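PDB 1P0Z: sensor kinase citA from Klebsiella pneumoniae, which senses citrate through its periplasmic domain and, as the histidine kinase of the CitA/CitB two-component system, switches on the citrate-fermentation genes, probably by phosphorylating CitB. Local coordinates for residues A[35-40]-A[61-66]; A[53-58]-A[106-111]; A[91-94]-A[99-102]. All blocks are in the same frame, centred on the assembly; numbering follows the deposited sequence.

Contact 1: residues A[35-40]-A[61-66]; sequences ARIKAL and QRLYHV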
loop_
_atom_site.group_PDB
_atom_site.type_symbol
_atom_site.label_atom_id
_atom_site.label_comp_id
_atom_site.label_asym_id
_atom_site.label_seq_id
_atom_site.Cartn_x
_atom_site.Cartn_y
_atom_site.Cartn_z
ATOM N N ALA A 35 -5.055 10.183 12.306
ATOM C CA ALA A 35 -6.195 10.901 11.742
ATOM C C ALA A 35 -5.779 11.627 10.476
ATOM O O ALA A 35 -6.547 11.692 9.509
ATOM C CB ALA A 35 -6.742 11.916 12.751
ATOM N N ARG A 36 -4.569 12.192 10.494
ATOM C CA ARG A 36 -4.064 12.921 9.330
ATOM C C ARG A 36 -3.890 11.920 8.153
ATOM O O ARG A 36 -4.256 12.222 6.999
ATOM C CB ARG A 36 -2.734 13.586 9.671
ATOM C CG ARG A 36 -2.120 14.391 8.534
ATOM C CD ARG A 36 -3.122 15.390 7.952
ATOM N NE ARG A 36 -2.560 16.088 6.798
ATOM C CZ ARG A 36 -3.295 16.655 5.839
ATOM N NH1 ARG A 36 -4.632 16.609 5.888
ATOM N NH2 ARG A 36 -2.693 17.268 4.827
ATOM N N ILE A 37 -3.342 10.741 8.447
ATOM C CA ILE A 37 -3.164 9.721 7.404
ATOM C C ILE A 37 -4.524 9.321 6.838
ATOM O O ILE A 37 -4.700 9.218 5.617
ATOM C CB ILE A 37 -2.424 8.489 7.970
ATOM C CG1 ILE A 37 -0.989 8.908 8.308
ATOM C CG2 ILE A 37 -2.399 7.329 6.933
ATOM C CD1 ILE A 37 -0.204 7.876 9.062
ATOM N N LYS A 38 -5.494 9.101 7.723
ATOM C CA LYS A 38 -6.844 8.738 7.273
ATOM C C LYS A 38 -7.445 9.824 6.370
ATOM O O LYS A 38 -8.053 9.531 5.341
ATOM C CB LYS A 38 -7.759 8.520 8.486
ATOM C CG LYS A 38 -9.180 8.118 8.127
ATOM C CD LYS A 38 -10.027 8.038 9.408
ATOM C CE LYS A 38 -11.296 7.190 9.246
ATOM N NZ LYS A 38 -12.153 7.542 8.102
ATOM N N ALA A 39 -7.278 11.089 6.773
ATOM C CA ALA A 39 -7.798 12.206 5.977
ATOM C C ALA A 39 -7.165 12.271 4.585
ATOM O O ALA A 39 -7.812 12.692 3.606
ATOM C CB ALA A 39 -7.561 13.524 6.710
ATOM N N LEU A 40 -5.904 11.851 4.493
ATOM C CA LEU A 40 -5.208 11.869 3.210
ATOM C C LEU A 40 -5.562 10.665 2.332
ATOM O O LEU A 40 -5.761 10.800 1.121
ATOM C CB LEU A 40 -3.689 11.875 3.424
ATOM C CG LEU A 40 -3.035 13.138 4.002
ATOM C CD1 LEU A 40 -1.596 12.828 4.496
ATOM C CD2 LEU A 40 -3.019 14.239 2.932
ATOM N N GLN A 61 3.973 -2.051 10.917
ATOM C CA GLN A 61 2.750 -1.927 11.727
ATOM C C GLN A 61 1.786 -1.015 10.926
ATOM O O GLN A 61 2.171 0.042 10.470
ATOM C CB GLN A 61 3.052 -1.271 13.091
ATOM C CG GLN A 61 1.783 -1.182 13.937
ATOM C CD GLN A 61 2.026 -0.486 15.271
ATOM O OE1 GLN A 61 1.576 0.644 15.499
ATOM N NE2 GLN A 61 2.753 -1.158 16.153
ATOM N N ARG A 62 0.533 -1.428 10.760
ATOM C CA ARG A 62 -0.402 -0.614 9.975
ATOM C C ARG A 62 -0.803 0.709 10.605
ATOM O O ARG A 62 -1.184 0.764 11.776
ATOM C CB ARG A 62 -1.669 -1.408 9.640
ATOM C CG ARG A 62 -1.397 -2.693 8.842
ATOM C CD ARG A 62 -2.744 -3.265 8.323
ATOM N NE ARG A 62 -2.564 -4.614 7.770
ATOM C CZ ARG A 62 -2.540 -5.713 8.525
ATOM N NH1 ARG A 62 -2.699 -5.623 9.855
ATOM N NH2 ARG A 62 -2.331 -6.892 7.963
ATOM N N LEU A 63 -0.671 1.768 9.809
ATOM C CA LEU A 63 -1.079 3.103 10.198
ATOM C C LEU A 63 -2.449 3.401 9.559
ATOM O O LEU A 63 -3.161 4.324 9.978
ATOM C CB LEU A 63 -0.051 4.138 9.728
ATOM C CG LEU A 63 1.367 3.927 10.248
ATOM C CD1 LEU A 63 2.304 4.948 9.623
ATOM C CD2 LEU A 63 1.385 4.019 11.776
ATOM N N TYR A 64 -2.801 2.611 8.531
ATOM C CA TYR A 64 -4.084 2.760 7.857
ATOM C C TYR A 64 -4.466 1.460 7.181
ATOM O O TYR A 64 -3.608 0.789 6.593
ATOM C CB TYR A 64 -4.015 3.873 6.776
ATOM C CG TYR A 64 -5.319 4.050 5.995
ATOM C CD1 TYR A 64 -5.612 3.242 4.888
ATOM C CD2 TYR A 64 -6.250 5.037 6.359
ATOM C CE1 TYR A 64 -6.804 3.417 4.158
ATOM C CE2 TYR A 64 -7.440 5.225 5.642
ATOM C CZ TYR A 64 -7.709 4.421 4.543
ATOM O OH TYR A 64 -8.837 4.677 3.812
ATOM N N HIS A 65 -5.749 1.108 7.286
ATOM C CA HIS A 65 -6.296 -0.064 6.616
ATOM C C HIS A 65 -7.785 0.241 6.433
ATOM O O HIS A 65 -8.368 1.052 7.188
ATOM C CB HIS A 65 -6.092 -1.326 7.470
ATOM C CG HIS A 65 -6.355 -2.606 6.737
ATOM N ND1 HIS A 65 -7.627 -3.124 6.554
ATOM C CD2 HIS A 65 -5.503 -3.492 6.170
ATOM C CE1 HIS A 65 -7.541 -4.276 5.911
ATOM N NE2 HIS A 65 -6.265 -4.525 5.666
ATOM N N VAL A 66 -8.404 -0.378 5.443
ATOM C CA VAL A 66 -9.829 -0.126 5.209
ATOM C C VAL A 66 -10.665 -0.654 6.366
ATOM O O VAL A 66 -11.767 -0.148 6.592
ATOM C CB VAL A 66 -10.304 -0.743 3.873
ATOM C CG1 VAL A 66 -9.587 -0.028 2.723
ATOM C CG2 VAL A 66 -10.010 -2.240 3.842
#
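I37 reaches from the helix into the corner made by L63 and Y64, and each of its two outer methyls finds a different neighbour. CD1, at the end of the longer branch, lies 3.8 Å from L63 CB and 3.9 Å from L63 CD1. The short branch turns the other way: I37 CG2 sits 3.8 Å from Y64 CB, and the two side chains run alongside each other, pointing opposite ways. The fork follows from chi1 of -67°, which sets CG1 beside the backbone N and leaves CG2 trans to it. The next residue, K38, meets the tyrosine ring with its backbone as much as its side chain. K38 CA is 3.9 Å from Y64 CD2, while K38 CG comes no nearer than 4.2 Å to Y64 CE2, the two side chains crossing at about a right angle.

What lets L63 and Y64 both serve the helix is a classic beta bulge: the two residues stand together opposite V55 of strand 52-57, each backbone-bonded to it. A28 and V29 of helix 23-30 add to the apolar packing around I37 and L63, and I41, a turn along helix 34-47, touches Y64. The polar ends are settled by the helix itself, since D42 makes a hydrogen bond with Y64 OH through OD1 and a salt bridge with K38 NZ through OD2.

This is packing of a helix against the edge strand of the PAS-like sheet, made across the segments without a hydrogen bond. R62 and H65, which flank the L63-Y64 pair and bind citrate, make no contact with residues 35-40. The contact therefore rests on apolar surface, with the charges of D42 and K38 kept to its margin.

Contact 2: residues A[53-58]-A[106-111]; sequences ITVGDA and SPIQDA. With NA (sodium ion), chain L.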
loop_
_atom_site.group_PDB
_atom_site.type_symbol
_atom_site.label_atom_id
_atom_site.label_comp_id
_atom_site.label_asym_id
_atom_site.label_seq_id
_atom_site.Cartn_x
_atom_site.Cartn_y
_atom_site.Cartn_z
ATOM N N ILE A 53 -6.279 0.231 0.143
ATOM C CA ILE A 53 -4.958 0.827 0.255
ATOM C C ILE A 53 -4.580 0.617 1.717
ATOM O O ILE A 53 -5.381 0.906 2.613
ATOM C CB ILE A 53 -4.951 2.353 -0.014
ATOM C CG1 ILE A 53 -5.454 2.618 -1.427
ATOM C CG2 ILE A 53 -3.527 2.898 0.209
ATOM C CD1 ILE A 53 -5.596 4.115 -1.772
ATOM N N THR A 54 -3.364 0.128 1.944
ATOM C CA THR A 54 -2.855 -0.072 3.286
ATOM C C THR A 54 -1.588 0.762 3.435
ATOM O O THR A 54 -0.780 0.842 2.489
ATOM C CB THR A 54 -2.452 -1.573 3.521
ATOM O OG1 THR A 54 -3.629 -2.395 3.500
ATOM C CG2 THR A 54 -1.729 -1.742 4.899
ATOM N N VAL A 55 -1.410 1.395 4.604
ATOM C CA VAL A 55 -0.194 2.157 4.857
ATOM C C VAL A 55 0.427 1.577 6.128
ATOM O O VAL A 55 -0.282 1.373 7.136
ATOM C CB VAL A 55 -0.460 3.663 5.109
ATOM C CG1 VAL A 55 0.898 4.362 5.407
ATOM C CG2 VAL A 55 -1.149 4.300 3.868
ATOM N N GLY A 56 1.717 1.259 6.044
ATOM C CA GLY A 56 2.386 0.719 7.222
ATOM C C GLY A 56 3.596 1.559 7.615
ATOM O O GLY A 56 4.129 2.322 6.797
ATOM N N ASP A 57 4.036 1.413 8.868
ATOM C CA ASP A 57 5.227 2.143 9.297
ATOM C C ASP A 57 6.489 1.344 8.955
ATOM O O ASP A 57 6.435 0.316 8.251
ATOM C CB ASP A 57 5.156 2.515 10.793
ATOM C CG ASP A 57 5.303 1.325 11.723
ATOM O OD1 ASP A 57 5.670 0.206 11.295
ATOM O OD2 ASP A 57 5.048 1.545 12.937
ATOM N N ALA A 58 7.642 1.809 9.437
ATOM C CA ALA A 58 8.895 1.165 9.086
ATOM C C ALA A 58 9.010 -0.302 9.507
ATOM O O ALA A 58 9.747 -1.075 8.886
ATOM C CB ALA A 58 10.077 1.987 9.662
ATOM N N SER A 106 5.223 0.119 -2.470
ATOM C CA SER A 106 6.347 1.059 -2.662
ATOM C C SER A 106 6.663 1.622 -1.278
ATOM O O SER A 106 5.752 1.899 -0.482
ATOM C CB SER A 106 5.909 2.203 -3.606
ATOM O OG SER A 106 7.033 3.043 -3.902
ATOM N N PRO A 107 7.959 1.859 -0.985
ATOM C CA PRO A 107 8.300 2.395 0.340
ATOM C C PRO A 107 7.983 3.883 0.412
ATOM O O PRO A 107 7.923 4.575 -0.623
ATOM C CB PRO A 107 9.828 2.202 0.418
ATOM C CG PRO A 107 10.286 2.309 -1.035
ATOM C CD PRO A 107 9.149 1.578 -1.803
ATOM N N ILE A 108 7.700 4.362 1.610
ATOM C CA ILE A 108 7.523 5.802 1.851
ATOM C C ILE A 108 8.908 6.142 2.440
ATOM O O ILE A 108 9.351 5.482 3.382
ATOM C CB ILE A 108 6.469 6.088 2.930
ATOM C CG1 ILE A 108 5.138 5.412 2.583
ATOM C CG2 ILE A 108 6.304 7.601 3.072
ATOM C CD1 ILE A 108 4.076 5.551 3.696
ATOM N N GLN A 109 9.574 7.155 1.884
ATOM C CA GLN A 109 10.941 7.535 2.295
ATOM C C GLN A 109 11.071 8.975 2.737
ATOM O O GLN A 109 10.372 9.835 2.217
ATOM C CB GLN A 109 11.887 7.299 1.124
ATOM C CG GLN A 109 12.120 5.820 0.843
ATOM C CD GLN A 109 12.721 5.586 -0.515
ATOM O OE1 GLN A 109 12.040 5.721 -1.539
ATOM N NE2 GLN A 109 14.017 5.245 -0.549
ATOM N N ASP A 110 11.958 9.239 3.703
ATOM C CA ASP A 110 12.178 10.644 4.063
ATOM C C ASP A 110 13.108 11.276 3.010
ATOM O O ASP A 110 13.527 10.615 2.052
ATOM C CB ASP A 110 12.736 10.812 5.501
ATOM C CG ASP A 110 14.111 10.206 5.708
ATOM O OD1 ASP A 110 14.891 10.010 4.757
ATOM O OD2 ASP A 110 14.434 9.946 6.899
ATOM N N ALA A 111 13.462 12.549 3.187
ATOM C CA ALA A 111 14.297 13.212 2.188
ATOM C C ALA A 111 15.686 12.590 1.977
ATOM O O ALA A 111 16.248 12.716 0.901
ATOM C CB ALA A 111 14.418 14.713 2.527
HETATM NA NA NA L . 7.890 5.089 -2.948
HETATM O O HOH W 1 9.383 6.919 -2.184
HETATM O O HOH W 2 10.007 4.339 -4.071
HETATM O O HOH W 3 7.498 6.463 -4.843
#
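A single methyl-to-methyl touch joins V55 to I108: V55 CG1 lies 3.8 Å from I108 CD1, and the side chains cross at about a right angle. Chi1 of 178° swings V55 CG1 trans to the backbone N and out toward the isoleucine. In I108, chi1 of -55° sets CG1 opposite the carbonyl carbon, and a trans chi2 (175°) extends CD1 toward the valine; this is one of two deposited conformers.

The strands themselves do not pair. In the five-stranded antiparallel sheet of this PAS-like domain, strand 115-124 runs between 52-57 and 101-109, so the two residues meet over the strand that separates them. I116 and V119 of that strand touch I108, and L25, V26 and V29 of helix 23-30 pack on I108 as well.

Beside I108 the chain binds a sodium ion. S106, with OG trans to its backbone N, brings that oxygen to 2.4 Å from the metal, and P107 O binds at the same 2.4 Å. Three waters and S20 complete the six ligands. Q109 acts in the second shell: its OE1 accepts a 3.0 Å hydrogen bond from the O of water 1, one of those three, while Q109 NE2 donates to G113 O.

Contact 3: residues A[91-94]-A[99-102]; sequences VSVR and GSSL. With OMO (Mo(VI)(=O)(oh)2 cluster), chain N.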
loop_
_atom_site.group_PDB
_atom_site.type_symbol
_atom_site.label_atom_id
_atom_site.label_comp_id
_atom_site.label_asym_id
_atom_site.label_seq_id
_atom_site.Cartn_x
_atom_site.Cartn_y
_atom_site.Cartn_z
ATOM N N VAL A 91 5.153 -5.387 -7.852
ATOM C CA VAL A 91 3.829 -5.977 -7.848
ATOM C C VAL A 91 3.944 -7.320 -7.124
ATOM O O VAL A 91 4.872 -8.095 -7.363
ATOM C CB VAL A 91 3.330 -6.237 -9.282
ATOM C CG1 VAL A 91 2.013 -6.985 -9.257
ATOM C CG2 VAL A 91 3.172 -4.899 -9.996
ATOM N N SER A 92 3.005 -7.570 -6.216
ATOM C CA SER A 92 3.004 -8.823 -5.449
ATOM C C SER A 92 1.587 -9.394 -5.486
ATOM O O SER A 92 0.639 -8.658 -5.758
ATOM C CB SER A 92 3.419 -8.534 -3.991
ATOM O OG SER A 92 3.234 -9.651 -3.129
ATOM N N VAL A 93 1.446 -10.699 -5.236
ATOM C CA VAL A 93 0.100 -11.301 -5.192
ATOM C C VAL A 93 0.006 -12.082 -3.887
ATOM O O VAL A 93 0.947 -12.758 -3.478
ATOM C CB VAL A 93 -0.192 -12.233 -6.402
ATOM C CG1 VAL A 93 0.808 -13.428 -6.453
ATOM C CG2 VAL A 93 -1.666 -12.751 -6.326
ATOM N N ARG A 94 -1.108 -11.895 -3.190
ATOM C CA ARG A 94 -1.290 -12.632 -1.940
ATOM C C ARG A 94 -2.703 -12.544 -1.443
ATOM O O ARG A 94 -3.429 -11.582 -1.675
ATOM C CB ARG A 94 -0.382 -12.106 -0.811
ATOM C CG ARG A 94 0.098 -13.268 0.107
ATOM C CD ARG A 94 0.780 -12.733 1.385
ATOM N NE ARG A 94 -0.156 -12.188 2.386
ATOM C CZ ARG A 94 -0.809 -12.943 3.275
ATOM N NH1 ARG A 94 -0.631 -14.266 3.275
ATOM N NH2 ARG A 94 -1.591 -12.388 4.192
ATOM N N GLY A 99 -8.794 -11.102 0.688
ATOM C CA GLY A 99 -8.893 -12.010 -0.438
ATOM C C GLY A 99 -7.672 -11.974 -1.358
ATOM O O GLY A 99 -6.856 -11.052 -1.273
ATOM N N SER A 100 -7.540 -12.971 -2.234
ATOM C CA SER A 100 -6.418 -13.017 -3.162
ATOM C C SER A 100 -6.408 -11.732 -3.990
ATOM O O SER A 100 -7.360 -11.434 -4.728
ATOM C CB SER A 100 -6.508 -14.248 -4.054
ATOM O OG SER A 100 -5.312 -14.365 -4.789
ATOM N N SER A 101 -5.315 -10.974 -3.854
ATOM C CA SER A 101 -5.238 -9.685 -4.540
ATOM C C SER A 101 -3.871 -9.373 -5.092
ATOM O O SER A 101 -2.857 -9.819 -4.565
ATOM C CB SER A 101 -5.573 -8.561 -3.523
ATOM O OG SER A 101 -4.710 -8.606 -2.356
ATOM N N LEU A 102 -3.844 -8.581 -6.163
ATOM C CA LEU A 102 -2.581 -8.130 -6.772
ATOM C C LEU A 102 -2.288 -6.804 -6.057
ATOM O O LEU A 102 -3.176 -5.944 -6.008
ATOM C CB LEU A 102 -2.809 -7.900 -8.271
ATOM C CG LEU A 102 -1.603 -7.953 -9.213
ATOM C CD1 LEU A 102 -0.894 -9.278 -9.090
ATOM C CD2 LEU A 102 -2.078 -7.741 -10.636
HETATM O OM1 OMO N . -1.934 -9.637 5.170
HETATM MO MO OMO N . -0.932 -8.415 4.154
HETATM O OR1 OMO N . -0.305 -9.469 2.960
HETATM O OM2 OMO N . 0.415 -8.177 5.235
#
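Two backbone hydrogen bonds tie R94 to S101 as an antiparallel hydrogen-bonded pair in the hairpin of strands 90-96 and 101-109. R94 N gives to S101 O at 3.0 Å, and S101 N returns a bond to R94 O at 2.9 Å. Next along, V93 and L102 form the non-hydrogen-bonded pair. Weaker CA-H...O contacts flank these, V93 CA to S101 O and L102 CA to S92 O, both 3.4 Å.

The apolar part is made by L102. With CG trans to the backbone N (chi1 -157°) it sends CD1 back across the hairpin, 3.7 Å from V91 CG1 and 4.1 Å from V93 CB in the conformer described, one of two deposited. L4, H5 and V8 also touch L102.

The polar side-chain part belongs to the other face, where S101 OG bonds to Y52 and R103. A bend at chi3 (75°) turns the R94 guanidinium edge-on to the bound molybdenum oxide. R94 NE donates to its OR1 at 2.8 Å, and R94 NH2 to its OM1 at 2.9 Å. R103, a citrate-binding residue, and G77 N hold the same group. The backbone bonds thus set the root of an arginine whose N-H edge holds the oxygens of the molybdenum group, consistent with a pocket that takes anions such as citrate.

How the contacts relate
The three contacts share one antiparallel sheet, ordered 62-64, 52-57, 115-124, 101-109, 90-96. Contact 1 joins helix 34-47 to one outermost strand, contact 2 spans the middle, and contact 3 lies at the other outermost strand. Contacts 1 and 2, with centres about 11 Å apart, touch directly through strands 62-64 and 52-57, and the first segment of contact 2 comes between the two of contact 1. Both segments of contact 3 fall between the two of contact 2, with which it shares strand 101-109; their centres are about 18 Å apart. From contact 1 it is about 20 Å away, centre to centre. This arrangement is consistent with the sheet presenting R62, H65, R103 and K105 to citrate.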